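Local coordinates for protein hydrazine synthase alpha subunit (Candidatus Kuenenia stuttgartiensis, PDB 5C2V) that condenses hydroxylamine, made in the gamma subunit, with ammonia to give hydrazine, as the diheme alpha subunit of the anammox hydrazine synthase complex, at residues V25-Q31 and P387-Y392; Y49-I53 and G123-S127; M165-S171 and A184-L190; A484-G488 and Y689-P695; A684-Y689 and G764-D768. One frame throughout, in Å; residues are numbered along the deposited sequence.

Contact 1 (V25-Q31 and P387-Y392); sequences VQGPVSQ and PVYVKY
Two irregular segments run nearly antiparallel, their end-to-end directions 165° apart, with Gln26 opposite Val390 (CA-CA 4.8 Å) and Gln31 opposite Val388 (5.8 Å). Two backbone donors of 387-392 are satisfied here: Val390 N gives its hydrogen to Gln26 O (3.1 Å) and Val388 N to Gln31 O (3.0 Å, almost straight). Val390 O receives a CA-H...O contact from Gln26 CA (3.3 Å). Between the two bonds 25-31 bows outward, turning at Gly27 (phi/psi 90/169), where a CB would strike the preceding carbonyl, and passing through Pro28. Val29, chi1 t, fills the space under the bow, its CG2 4.0 Å from Tyr389 CB and CG1 4.0 Å from Pro387 CB; beyond the Gln26-Val390 bond, Val25 CG1 lies 3.7 Å from Tyr392 CB. Polar ends look elsewhere, Lys391 NZ to Tyr341 OH, Gln26 NE2 weakly to Asp345 and Gln31 NE2 weakly to Asp63. The pairing continues that of strands 31-37 and 381-387, N-terminal and late strands meeting in one sheet, consistent with the "velcro" closure of a beta-propeller. Tyr392 rests on helix 18-25 and touches Arg20 of the gamma subunit; Pro387 and Tyr389 lie against Tyr341 of strand 336-342.

Contact 2 (Y49-I53 and G123-S127); sequences YPHYI and GTCRS
A cis peptide bond before Pro50 (phi/psi -71/-13) kinks loop 49-53, which runs extended from His51 on. Opposite it, 123-127 enters a strand through Gly123 (143/-162, angles that call for glycine). The backbones stay apart, with CA-CA 8.4 Å for His51-Thr124 and 8.3 Å for Tyr52-Arg126, so side chains bridge the gap. Arg126 (chi1 p, chi2 t, chi3 m) is long enough to do so: its NH2 makes a weak hydrogen bond to Tyr49 OH (3.4 Å), and one guanidinium face lies against Tyr52 CB. Its charge is met by a salt bridge from NE to Asp81, which makes burial tolerable. Thr124, chi1 m, offers a compact branched surface: its CG2 meets Ile53 CD1 at 3.7 Å, and its OG1 lies 3.9 Å from His51 CE1, at the ring edge. His51 ND1 is hydrogen-bonded to Tyr185 OH and Tyr52 OH to Asp44. In the propeller domain, the loop, which connects strands 31-37 and 58-63 of one sheet, packs against strand 124-131 of another, with Ile53 and Arg126 touching strand 76-84 and Pro50 strand 228-233.

Contact 3 (M165-S171 and A184-L190); sequences MIIFSGS and AYNLYRL
This is antiparallel strand pairing inside a propeller-domain sheet: 165-171 lies between strand 124-131 and strand 186-191, which itself pairs with 216-220. The strand axes approach to 4.5 Å with directions 163° apart. Phe168-Tyr188 and Gly170-Asn186 are hydrogen-bonded pairs, each doubly bonded: Phe168 N to Tyr188 O, Tyr188 N to Phe168 O, Gly170 N to Asn186 O and Asn186 N to Gly170 O, all 2.9 Å. Between them Ser169 faces Leu187 as a non-hydrogen-bonded pair (CA-CA 4.7 Å). On the face bearing Phe168 (chi1 p), Tyr188 (chi1 m) and Leu190, Tyr188 CB sits 3.8 Å from the Phe168 ring centroid, over its face, and Phe168 CE1 meets Leu190 CD1 at 4.0 Å. Gly170 suits this side because a CB would crowd Phe168 CE2. Beyond the strand pairs, Ser171 CB stands 3.6 Å above the Tyr185 ring centroid. In the two doubly bonded pairs main-chain donors and acceptors thus satisfy one another while aromatic and aliphatic groups pack over that face, and the buried charge of Arg189 needs its own partner, Asp219.

Contact 4 (A484-G488 and Y689-P695); sequences AHLLG and YNSLLEP
Leu486 (chi1 m, chi2 t) pushes its isobutyl end against the C-terminal end of helix 687-692 and the residue after it, its CD1 4.0 Å from Tyr689 CE1 and 3.8 Å from Leu693 CB, its CD2 3.6 Å from Leu693 O. A branched aliphatic side chain suits this buried spot between the Tyr689 ring, Leu693 and the backbone at the helix end. Next to it Leu487, chi1 m, brings CG within 3.3 Å of Leu693 O and CD2 to 4.1 Å from Pro695 CB. The helix ends here: Leu693 N still bonds Tyr689 O (3.0 Å), but Glu694 (phi/psi -61/135) has turned extended, so Glu694 comes opposite Leu486 (CA-CA 5.4 Å) and Pro695 opposite Leu487 (5.9 Å). The contact joins two domains, a loop of the middle domain meeting the cytochrome c domain that carries the bis-histidine heme. One polar tie crosses it: His485, chi1 p, donates from NE2 to Asn690 OD1 at 2.9 Å, nearly straight. Asn690, with an acceptor and a donor side by side, spends ND2 on Ser686 O, while His485 O lies 3.3 Å from Pro695 CG.

Contact 5 (A684-Y689 and G764-D768); sequences AYSRAY and GAQWD. With CA (calcium ion), chain Z.
Gly764 leaves helix 751-762 in a Schellman motif, with phi/psi of 108/4 that glycine alone takes comfortably. Ala765 follows in a left-handed conformation (57/50) and turns its carbonyl to the incoming segment: Tyr689 OH donates to Ala765 O at 3.0 Å, while the same hydroxyl accepts from Gly497 N. Gln766, extended, aims its CB away and bonds NE2 back to Leu763 O; its own O lies 3.3 Å from Tyr689 CE2, at the ring edge, and accepts from Trp760 NE1. Trp767 (chi1 155°, chi2 -91°) directs its CA-to-CB bond toward the other segment, opposite Tyr685 (CA-CA 7.3 Å). Here an aromatic cluster forms in the C-terminal cytochrome c domain. The edge of Tyr685 meets the face of the Trp767 five-membered ring (centroids 4.7 Å, planes 72°), and the edge of Trp767's six-membered ring meets the face of Tyr689 (5.6 Å, 72°), T-shaped in both cases. Tyr685 CA also stands 3.8 Å over the centroid of that six-membered ring. Ser686, at the N-cap position of helix 687-692, sets OG 3.6 Å from Trp767 CZ3, while OG is hydrogen-bonded to Gln651 OE1. Asp768, chi1 t, turns to metal instead: its OD1 binds calcium at 2.3 Å beside two waters, each 2.4 Å from the ion, with Ile770, Gly772 and Asp774 completing the site and Arg647 salt-bridged to OD2.

How the contacts relate
Contacts 1, 2 and 3 belong to the propeller domain; contact 4 joins the middle and cytochrome c domains, and contact 5 lies in the C-terminal region, contact 1 being on the opposite side of the chain's centre from both. Contact 1, the most peripheral, is partly exposed and relies on two backbone bonds; the other four are buried. Contacts 2 and 3 touch through neighbouring strands 124-131 and 154-171: Arg126 N reaches Ser169 O and His51 ND1 reaches Tyr185 OH, yet one rests on side chains bridging a gap and the other on main-chain pairing. Contacts 4 and 5 share Tyr689 and helix 687-692, leucine packing with one His-Asn hydrogen bond serving the first, aromatic rings and nearby calcium the second.

Contact 1 (V25-Q31 and P387-Y392)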
# COMPACT_ATOMS: atom_id res chain seq x y z
N VAL D 25 -32.84 27.29 16.23
CA VAL D 25 -32.29 28.16 17.26
C VAL D 25 -31.19 29.07 16.71
O VAL D 25 -30.75 30.01 17.38
CB VAL D 25 -31.72 27.33 18.44
CG1 VAL D 25 -30.33 26.80 18.10
CG2 VAL D 25 -31.68 28.17 19.71
N GLN D 26 -30.77 28.80 15.48
CA GLN D 26 -29.70 29.56 14.84
C GLN D 26 -30.00 31.05 14.74
O GLN D 26 -29.34 31.87 15.38
CB GLN D 26 -29.43 29.01 13.44
CG GLN D 26 -28.34 29.76 12.69
CD GLN D 26 -28.47 29.61 11.19
OE1 GLN D 26 -27.59 29.05 10.54
NE2 GLN D 26 -29.56 30.11 10.64
N GLY D 27 -31.00 31.40 13.94
CA GLY D 27 -31.31 32.80 13.67
C GLY D 27 -30.54 33.31 12.47
O GLY D 27 -29.64 32.64 11.99
N PRO D 28 -30.90 34.51 11.99
CA PRO D 28 -30.23 35.12 10.83
C PRO D 28 -28.77 35.44 11.11
O PRO D 28 -28.41 35.72 12.26
CB PRO D 28 -31.03 36.40 10.59
CG PRO D 28 -32.35 36.17 11.26
CD PRO D 28 -32.04 35.32 12.45
N VAL D 29 -27.93 35.41 10.08
CA VAL D 29 -26.51 35.74 10.24
C VAL D 29 -26.15 37.01 9.49
O VAL D 29 -26.07 37.01 8.26
CB VAL D 29 -25.61 34.59 9.74
CG1 VAL D 29 -24.15 34.98 9.83
CG2 VAL D 29 -25.88 33.32 10.53
N SER D 30 -25.94 38.10 10.22
CA SER D 30 -25.52 39.36 9.60
C SER D 30 -24.03 39.66 9.73
O SER D 30 -23.54 40.63 9.15
CB SER D 30 -26.33 40.52 10.20
OG SER D 30 -26.06 40.66 11.59
N GLN D 31 -23.30 38.84 10.48
CA GLN D 31 -21.90 39.14 10.79
C GLN D 31 -21.06 37.87 10.96
O GLN D 31 -21.56 36.84 11.39
CB GLN D 31 -21.79 40.00 12.06
CG GLN D 31 -22.25 41.44 11.90
CD GLN D 31 -22.00 42.29 13.13
OE1 GLN D 31 -21.51 41.79 14.15
NE2 GLN D 31 -22.35 43.57 13.06
N PRO D 387 -18.98 32.36 11.64
CA PRO D 387 -20.15 33.24 11.61
C PRO D 387 -20.83 33.35 12.97
O PRO D 387 -20.80 32.39 13.74
CB PRO D 387 -21.07 32.56 10.59
CG PRO D 387 -20.69 31.12 10.66
CD PRO D 387 -19.21 31.12 10.89
N VAL D 388 -21.43 34.50 13.25
CA VAL D 388 -22.11 34.68 14.53
C VAL D 388 -23.57 34.24 14.42
O VAL D 388 -24.26 34.55 13.44
CB VAL D 388 -22.02 36.15 15.04
CG1 VAL D 388 -20.57 36.62 15.00
CG2 VAL D 388 -22.90 37.09 14.24
N TYR D 389 -24.02 33.49 15.42
CA TYR D 389 -25.39 32.99 15.51
C TYR D 389 -25.54 32.21 16.81
O TYR D 389 -24.55 31.82 17.43
CB TYR D 389 -25.76 32.11 14.31
CG TYR D 389 -25.02 30.79 14.23
CD1 TYR D 389 -23.77 30.69 13.65
CD2 TYR D 389 -25.60 29.62 14.73
CE1 TYR D 389 -23.10 29.48 13.57
CE2 TYR D 389 -24.94 28.41 14.66
CZ TYR D 389 -23.69 28.35 14.08
OH TYR D 389 -23.04 27.14 14.00
N VAL D 390 -26.78 31.97 17.21
CA VAL D 390 -27.04 31.24 18.44
C VAL D 390 -26.91 29.74 18.21
O VAL D 390 -27.61 29.16 17.38
CB VAL D 390 -28.44 31.55 19.00
CG1 VAL D 390 -28.68 30.77 20.28
CG2 VAL D 390 -28.60 33.04 19.24
N LYS D 391 -25.99 29.12 18.94
CA LYS D 391 -25.74 27.69 18.80
C LYS D 391 -26.47 26.88 19.85
O LYS D 391 -26.44 27.21 21.04
CB LYS D 391 -24.24 27.40 18.89
CG LYS D 391 -23.43 27.97 17.74
CD LYS D 391 -21.95 27.70 17.94
CE LYS D 391 -21.14 28.23 16.78
NZ LYS D 391 -19.68 28.03 17.00
N TYR D 392 -27.13 25.81 19.41
CA TYR D 392 -27.77 24.89 20.34
C TYR D 392 -26.71 24.16 21.14
O TYR D 392 -25.60 23.92 20.65
CB TYR D 392 -28.67 23.90 19.60
CG TYR D 392 -29.64 23.17 20.50
CD1 TYR D 392 -30.78 23.80 20.97
CD2 TYR D 392 -29.41 21.86 20.87
CE1 TYR D 392 -31.67 23.15 21.80
CE2 TYR D 392 -30.30 21.19 21.70
CZ TYR D 392 -31.43 21.84 22.16
OH TYR D 392 -32.31 21.18 22.98

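Contact 2 (Y49-I53 and G123-S127)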
# COMPACT_ATOMS: atom_id res chain seq x y z
N TYR D 49 1.37 22.23 10.86
CA TYR D 49 0.12 21.83 11.51
C TYR D 49 0.27 20.48 12.22
O TYR D 49 0.94 19.60 11.70
CB TYR D 49 -1.00 21.75 10.46
CG TYR D 49 -2.36 22.25 10.89
CD1 TYR D 49 -2.74 23.56 10.67
CD2 TYR D 49 -3.28 21.39 11.49
CE1 TYR D 49 -3.99 24.02 11.05
CE2 TYR D 49 -4.53 21.84 11.88
CZ TYR D 49 -4.88 23.15 11.65
OH TYR D 49 -6.12 23.60 12.04
N PRO D 50 -0.36 20.31 13.40
CA PRO D 50 -1.20 21.18 14.23
C PRO D 50 -0.46 22.32 14.90
O PRO D 50 -1.11 23.24 15.40
CB PRO D 50 -1.75 20.22 15.28
CG PRO D 50 -0.70 19.22 15.44
CD PRO D 50 -0.14 19.01 14.06
N HIS D 51 0.87 22.29 14.92
CA HIS D 51 1.58 23.28 15.70
C HIS D 51 1.66 24.47 14.78
O HIS D 51 2.49 24.56 13.88
CB HIS D 51 2.96 22.78 16.11
CG HIS D 51 3.81 23.79 16.82
ND1 HIS D 51 3.61 24.14 18.14
CD2 HIS D 51 4.87 24.51 16.39
CE1 HIS D 51 4.51 25.04 18.49
NE2 HIS D 51 5.29 25.29 17.45
N TYR D 52 0.75 25.41 15.04
CA TYR D 52 0.45 26.48 14.12
C TYR D 52 0.31 27.77 14.90
O TYR D 52 -0.63 27.94 15.68
CB TYR D 52 -0.83 26.13 13.35
CG TYR D 52 -1.37 27.19 12.42
CD1 TYR D 52 -0.77 27.45 11.20
CD2 TYR D 52 -2.52 27.90 12.75
CE1 TYR D 52 -1.28 28.41 10.34
CE2 TYR D 52 -3.04 28.86 11.90
CZ TYR D 52 -2.42 29.11 10.70
OH TYR D 52 -2.93 30.06 9.85
N ILE D 53 1.24 28.69 14.68
CA ILE D 53 1.22 29.97 15.36
C ILE D 53 1.46 31.04 14.31
O ILE D 53 2.59 31.49 14.13
CB ILE D 53 2.29 30.06 16.48
CG1 ILE D 53 2.25 28.81 17.36
CG2 ILE D 53 2.07 31.31 17.32
CD1 ILE D 53 3.26 28.83 18.49
N GLY D 123 4.05 26.45 27.60
CA GLY D 123 3.79 25.72 26.37
C GLY D 123 2.94 26.52 25.41
O GLY D 123 2.81 27.74 25.53
N THR D 124 2.35 25.82 24.44
CA THR D 124 1.48 26.43 23.44
C THR D 124 0.03 25.95 23.57
O THR D 124 -0.21 24.79 23.90
CB THR D 124 1.98 26.12 22.01
OG1 THR D 124 3.40 26.34 21.95
CG2 THR D 124 1.28 26.98 20.98
N CYS D 125 -0.92 26.84 23.31
CA CYS D 125 -2.35 26.50 23.35
C CYS D 125 -3.09 27.04 22.13
O CYS D 125 -2.81 28.14 21.67
CB CYS D 125 -2.99 27.05 24.62
SG CYS D 125 -2.16 26.61 26.16
N ARG D 126 -4.03 26.25 21.61
CA ARG D 126 -4.86 26.70 20.49
C ARG D 126 -6.15 25.89 20.32
O ARG D 126 -6.39 24.91 21.03
CB ARG D 126 -4.06 26.65 19.19
CG ARG D 126 -3.54 25.27 18.82
CD ARG D 126 -2.78 25.30 17.50
NE ARG D 126 -3.61 25.79 16.40
CZ ARG D 126 -4.25 25.00 15.55
NH1 ARG D 126 -4.15 23.68 15.65
NH2 ARG D 126 -4.99 25.52 14.58
N SER D 127 -6.96 26.33 19.35
CA SER D 127 -8.26 25.74 19.04
C SER D 127 -9.16 25.49 20.25
O SER D 127 -9.53 24.34 20.52
CB SER D 127 -8.07 24.44 18.27
OG SER D 127 -7.46 24.67 17.01

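Contact 3 (M165-S171 and A184-L190)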
# COMPACT_ATOMS: atom_id res chain seq x y z
N MET D 165 -17.43 24.80 30.07
CA MET D 165 -16.05 24.34 30.10
C MET D 165 -15.40 24.70 28.78
O MET D 165 -16.09 24.95 27.79
CB MET D 165 -15.99 22.83 30.34
CG MET D 165 -16.69 22.36 31.60
SD MET D 165 -15.72 22.69 33.08
CE MET D 165 -14.30 21.65 32.79
N ILE D 166 -14.07 24.74 28.75
CA ILE D 166 -13.36 25.00 27.51
C ILE D 166 -12.43 23.85 27.15
O ILE D 166 -11.47 23.57 27.87
CB ILE D 166 -12.56 26.31 27.58
CG1 ILE D 166 -13.50 27.51 27.65
CG2 ILE D 166 -11.65 26.44 26.36
CD1 ILE D 166 -12.80 28.85 27.60
N ILE D 167 -12.71 23.19 26.04
CA ILE D 167 -11.86 22.12 25.55
C ILE D 167 -10.89 22.67 24.51
O ILE D 167 -11.31 23.19 23.48
CB ILE D 167 -12.68 20.97 24.92
CG1 ILE D 167 -13.86 20.60 25.81
CG2 ILE D 167 -11.79 19.77 24.65
CD1 ILE D 167 -13.46 20.11 27.19
N PHE D 168 -9.59 22.57 24.78
CA PHE D 168 -8.62 23.11 23.84
C PHE D 168 -7.45 22.16 23.61
O PHE D 168 -7.27 21.19 24.34
CB PHE D 168 -8.10 24.47 24.32
CG PHE D 168 -7.17 24.39 25.51
CD1 PHE D 168 -7.67 24.35 26.80
CD2 PHE D 168 -5.80 24.38 25.33
CE1 PHE D 168 -6.82 24.28 27.88
CE2 PHE D 168 -4.94 24.31 26.41
CZ PHE D 168 -5.45 24.26 27.69
N SER D 169 -6.67 22.43 22.57
CA SER D 169 -5.47 21.65 22.31
C SER D 169 -4.25 22.38 22.84
O SER D 169 -4.13 23.59 22.68
CB SER D 169 -5.32 21.38 20.81
OG SER D 169 -4.14 20.65 20.54
N GLY D 170 -3.34 21.65 23.48
CA GLY D 170 -2.15 22.27 24.03
C GLY D 170 -0.96 21.34 24.13
O GLY D 170 -1.11 20.13 24.25
N SER D 171 0.23 21.93 24.12
CA SER D 171 1.46 21.16 24.16
C SER D 171 2.48 21.81 25.09
O SER D 171 2.61 23.03 25.11
CB SER D 171 2.05 21.01 22.76
OG SER D 171 3.37 20.50 22.81
N ALA D 184 4.45 18.13 21.17
CA ALA D 184 3.46 17.06 21.26
C ALA D 184 2.17 17.60 21.87
O ALA D 184 2.11 17.90 23.06
CB ALA D 184 3.99 15.89 22.06
N TYR D 185 1.13 17.70 21.05
CA TYR D 185 -0.16 18.22 21.50
C TYR D 185 -1.07 17.18 22.14
O TYR D 185 -0.96 15.98 21.87
CB TYR D 185 -0.89 18.89 20.33
CG TYR D 185 -0.34 20.26 20.03
CD1 TYR D 185 0.74 20.43 19.17
CD2 TYR D 185 -0.89 21.39 20.62
CE1 TYR D 185 1.25 21.68 18.90
CE2 TYR D 185 -0.39 22.65 20.35
CZ TYR D 185 0.68 22.79 19.49
OH TYR D 185 1.19 24.04 19.22
N ASN D 186 -1.96 17.65 23.01
CA ASN D 186 -3.00 16.83 23.59
C ASN D 186 -4.23 17.68 23.89
O ASN D 186 -4.22 18.89 23.67
CB ASN D 186 -2.50 16.14 24.86
CG ASN D 186 -1.82 14.82 24.57
OD1 ASN D 186 -2.34 14.00 23.81
ND2 ASN D 186 -0.66 14.59 25.18
N LEU D 187 -5.29 17.05 24.40
CA LEU D 187 -6.51 17.79 24.70
C LEU D 187 -6.64 18.08 26.19
O LEU D 187 -6.35 17.23 27.03
CB LEU D 187 -7.74 17.01 24.21
CG LEU D 187 -7.91 16.90 22.69
CD1 LEU D 187 -9.25 16.27 22.35
CD2 LEU D 187 -7.78 18.27 22.03
N TYR D 188 -7.08 19.30 26.50
CA TYR D 188 -7.30 19.73 27.87
C TYR D 188 -8.73 20.22 28.06
O TYR D 188 -9.29 20.91 27.20
CB TYR D 188 -6.33 20.86 28.24
CG TYR D 188 -4.90 20.44 28.47
CD1 TYR D 188 -4.00 20.36 27.41
CD2 TYR D 188 -4.44 20.15 29.75
CE1 TYR D 188 -2.69 19.98 27.62
CE2 TYR D 188 -3.12 19.78 29.96
CZ TYR D 188 -2.25 19.70 28.90
OH TYR D 188 -0.95 19.33 29.11
N ARG D 189 -9.32 19.86 29.20
CA ARG D 189 -10.58 20.45 29.62
C ARG D 189 -10.29 21.54 30.64
O ARG D 189 -9.39 21.40 31.48
CB ARG D 189 -11.54 19.39 30.19
CG ARG D 189 -11.09 18.74 31.49
CD ARG D 189 -12.19 17.84 32.04
NE ARG D 189 -11.76 17.09 33.22
CZ ARG D 189 -12.54 16.26 33.90
NH1 ARG D 189 -13.80 16.08 33.52
NH2 ARG D 189 -12.07 15.62 34.96
N LEU D 190 -11.05 22.63 30.57
CA LEU D 190 -10.77 23.81 31.37
C LEU D 190 -12.01 24.32 32.09
O LEU D 190 -13.00 24.68 31.46
CB LEU D 190 -10.17 24.91 30.49
CG LEU D 190 -9.82 26.28 31.08
CD1 LEU D 190 -8.60 26.84 30.39
CD2 LEU D 190 -10.98 27.25 30.95

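Contact 4 (A484-G488 and Y689-P695)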
# COMPACT_ATOMS: atom_id res chain seq x y z
N ALA D 484 19.64 5.60 10.11
CA ALA D 484 19.05 5.63 8.76
C ALA D 484 19.46 4.43 7.90
O ALA D 484 18.74 4.05 6.97
CB ALA D 484 19.44 6.93 8.06
N HIS D 485 20.61 3.84 8.20
CA HIS D 485 21.08 2.65 7.50
C HIS D 485 20.38 1.40 8.02
O HIS D 485 20.45 0.34 7.40
CB HIS D 485 22.59 2.51 7.64
CG HIS D 485 23.06 2.46 9.07
ND1 HIS D 485 23.07 3.56 9.89
CD2 HIS D 485 23.53 1.43 9.81
CE1 HIS D 485 23.53 3.22 11.08
NE2 HIS D 485 23.82 1.93 11.06
N LEU D 486 19.71 1.53 9.16
CA LEU D 486 18.98 0.43 9.78
C LEU D 486 17.49 0.47 9.43
O LEU D 486 17.07 1.23 8.56
CB LEU D 486 19.17 0.46 11.30
CG LEU D 486 20.62 0.41 11.77
CD1 LEU D 486 20.71 0.55 13.28
CD2 LEU D 486 21.29 -0.87 11.31
N LEU D 487 16.72 -0.38 10.10
CA LEU D 487 15.29 -0.54 9.83
C LEU D 487 14.47 0.74 10.01
O LEU D 487 13.48 0.95 9.31
CB LEU D 487 14.72 -1.63 10.74
CG LEU D 487 15.49 -2.95 10.77
CD1 LEU D 487 14.77 -3.98 11.63
CD2 LEU D 487 15.69 -3.47 9.36
N GLY D 488 14.89 1.58 10.95
CA GLY D 488 14.13 2.77 11.30
C GLY D 488 14.02 3.82 10.21
O GLY D 488 12.97 4.45 10.05
N TYR D 689 24.79 -4.11 17.85
CA TYR D 689 23.50 -3.48 17.56
C TYR D 689 23.36 -3.20 16.07
O TYR D 689 22.31 -3.46 15.48
CB TYR D 689 23.34 -2.18 18.36
CG TYR D 689 21.95 -1.58 18.26
CD1 TYR D 689 21.65 -0.63 17.29
CD2 TYR D 689 20.94 -1.97 19.13
CE1 TYR D 689 20.39 -0.08 17.19
CE2 TYR D 689 19.68 -1.42 19.04
CZ TYR D 689 19.40 -0.48 18.07
OH TYR D 689 18.14 0.06 17.98
N ASN D 690 24.41 -2.66 15.47
CA ASN D 690 24.42 -2.40 14.03
C ASN D 690 24.24 -3.68 13.23
O ASN D 690 23.55 -3.69 12.20
CB ASN D 690 25.72 -1.70 13.62
CG ASN D 690 25.72 -0.23 13.96
OD1 ASN D 690 25.13 0.59 13.25
ND2 ASN D 690 26.40 0.13 15.05
N SER D 691 24.85 -4.76 13.70
CA SER D 691 24.74 -6.05 13.03
C SER D 691 23.32 -6.60 13.12
O SER D 691 22.72 -6.97 12.11
CB SER D 691 25.72 -7.06 13.65
OG SER D 691 27.06 -6.64 13.47
N LEU D 692 22.77 -6.64 14.33
CA LEU D 692 21.47 -7.26 14.57
C LEU D 692 20.31 -6.49 13.94
O LEU D 692 19.28 -7.07 13.62
CB LEU D 692 21.24 -7.41 16.07
CG LEU D 692 22.14 -8.44 16.77
CD1 LEU D 692 22.02 -8.34 18.28
CD2 LEU D 692 21.81 -9.84 16.29
N LEU D 693 20.48 -5.18 13.77
CA LEU D 693 19.41 -4.34 13.22
C LEU D 693 19.54 -4.14 11.71
O LEU D 693 18.78 -3.38 11.11
CB LEU D 693 19.39 -2.99 13.93
CG LEU D 693 18.57 -2.91 15.23
CD1 LEU D 693 17.13 -3.31 14.98
CD2 LEU D 693 19.18 -3.75 16.34
N GLU D 694 20.52 -4.81 11.10
CA GLU D 694 20.76 -4.70 9.66
C GLU D 694 19.57 -5.16 8.83
O GLU D 694 18.98 -6.21 9.10
CB GLU D 694 22.01 -5.51 9.28
CG GLU D 694 22.35 -5.48 7.80
CD GLU D 694 23.59 -6.29 7.47
OE1 GLU D 694 24.14 -6.93 8.39
OE2 GLU D 694 24.01 -6.28 6.30
N PRO D 695 19.21 -4.38 7.80
CA PRO D 695 18.12 -4.72 6.87
C PRO D 695 18.44 -5.93 6.00
O PRO D 695 19.60 -6.34 5.90
CB PRO D 695 18.00 -3.46 5.99
CG PRO D 695 18.66 -2.37 6.77
CD PRO D 695 19.76 -3.04 7.53

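Contact 5 (A684-Y689 and G764-D768)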
# COMPACT_ATOMS: atom_id res chain seq x y z
N ALA D 684 26.67 6.13 16.83
CA ALA D 684 25.55 6.04 17.76
C ALA D 684 25.64 4.77 18.59
O ALA D 684 25.76 4.82 19.82
CB ALA D 684 24.23 6.09 17.01
N TYR D 685 25.59 3.63 17.90
CA TYR D 685 25.49 2.33 18.54
C TYR D 685 26.76 1.50 18.37
O TYR D 685 27.70 1.91 17.69
CB TYR D 685 24.31 1.56 17.96
CG TYR D 685 23.14 2.44 17.62
CD1 TYR D 685 22.32 2.93 18.62
CD2 TYR D 685 22.83 2.77 16.30
CE1 TYR D 685 21.25 3.74 18.34
CE2 TYR D 685 21.75 3.57 16.01
CZ TYR D 685 20.97 4.05 17.03
OH TYR D 685 19.89 4.85 16.75
N SER D 686 26.77 0.32 18.97
CA SER D 686 27.93 -0.56 18.91
C SER D 686 27.88 -1.47 17.68
O SER D 686 26.99 -1.34 16.83
CB SER D 686 28.03 -1.41 20.18
OG SER D 686 26.88 -2.22 20.34
N ARG D 687 28.84 -2.38 17.58
CA ARG D 687 28.93 -3.30 16.46
C ARG D 687 27.78 -4.31 16.46
O ARG D 687 27.18 -4.58 15.42
CB ARG D 687 30.27 -4.03 16.47
CG ARG D 687 30.40 -5.11 15.41
CD ARG D 687 30.21 -4.54 14.01
NE ARG D 687 31.24 -3.56 13.67
CZ ARG D 687 31.18 -2.76 12.62
NH1 ARG D 687 30.14 -2.81 11.80
NH2 ARG D 687 32.17 -1.90 12.38
N ALA D 688 27.49 -4.86 17.64
CA ALA D 688 26.45 -5.87 17.77
C ALA D 688 25.08 -5.33 17.41
O ALA D 688 24.29 -6.00 16.74
CB ALA D 688 26.45 -6.43 19.19
N TYR D 689 24.79 -4.11 17.85
CA TYR D 689 23.50 -3.48 17.56
C TYR D 689 23.36 -3.20 16.07
O TYR D 689 22.31 -3.46 15.48
CB TYR D 689 23.34 -2.18 18.36
CG TYR D 689 21.95 -1.58 18.26
CD1 TYR D 689 21.65 -0.63 17.29
CD2 TYR D 689 20.94 -1.97 19.13
CE1 TYR D 689 20.39 -0.08 17.19
CE2 TYR D 689 19.68 -1.42 19.04
CZ TYR D 689 19.40 -0.48 18.07
OH TYR D 689 18.14 0.06 17.98
N GLY D 764 10.43 -3.30 20.64
CA GLY D 764 10.81 -2.48 19.51
C GLY D 764 12.31 -2.44 19.26
O GLY D 764 12.77 -1.71 18.38
N ALA D 765 13.06 -3.20 20.04
CA ALA D 765 14.50 -3.38 19.84
C ALA D 765 15.26 -2.05 19.86
O ALA D 765 16.05 -1.78 18.96
CB ALA D 765 14.76 -4.12 18.53
N GLN D 766 15.03 -1.25 20.89
CA GLN D 766 15.72 0.03 21.02
C GLN D 766 17.16 -0.16 21.46
O GLN D 766 17.62 -1.28 21.66
CB GLN D 766 14.99 0.94 22.01
CG GLN D 766 13.59 1.37 21.58
CD GLN D 766 12.54 0.32 21.88
OE1 GLN D 766 12.84 -0.72 22.47
NE2 GLN D 766 11.30 0.59 21.48
N TRP D 767 17.86 0.96 21.61
CA TRP D 767 19.24 1.00 22.07
C TRP D 767 19.28 1.74 23.39
O TRP D 767 19.65 1.20 24.43
CB TRP D 767 20.14 1.67 21.03
CG TRP D 767 21.40 2.29 21.57
CD1 TRP D 767 21.56 3.58 22.00
CD2 TRP D 767 22.69 1.67 21.70
NE1 TRP D 767 22.86 3.79 22.41
CE2 TRP D 767 23.57 2.63 22.23
CE3 TRP D 767 23.18 0.39 21.42
CZ2 TRP D 767 24.91 2.36 22.49
CZ3 TRP D 767 24.51 0.12 21.68
CH2 TRP D 767 25.36 1.10 22.21
N ASP D 768 18.88 3.01 23.33
CA ASP D 768 18.80 3.83 24.52
C ASP D 768 17.34 3.88 24.95
O ASP D 768 16.53 4.58 24.33
CB ASP D 768 19.35 5.22 24.23
CG ASP D 768 19.77 5.97 25.47
OD1 ASP D 768 19.05 5.89 26.48
OD2 ASP D 768 20.83 6.62 25.43
CA CA Z . 19.04 8.06 27.34
O HOH W 1 21.07 8.69 26.22
O HOH W 2 17.71 8.88 25.54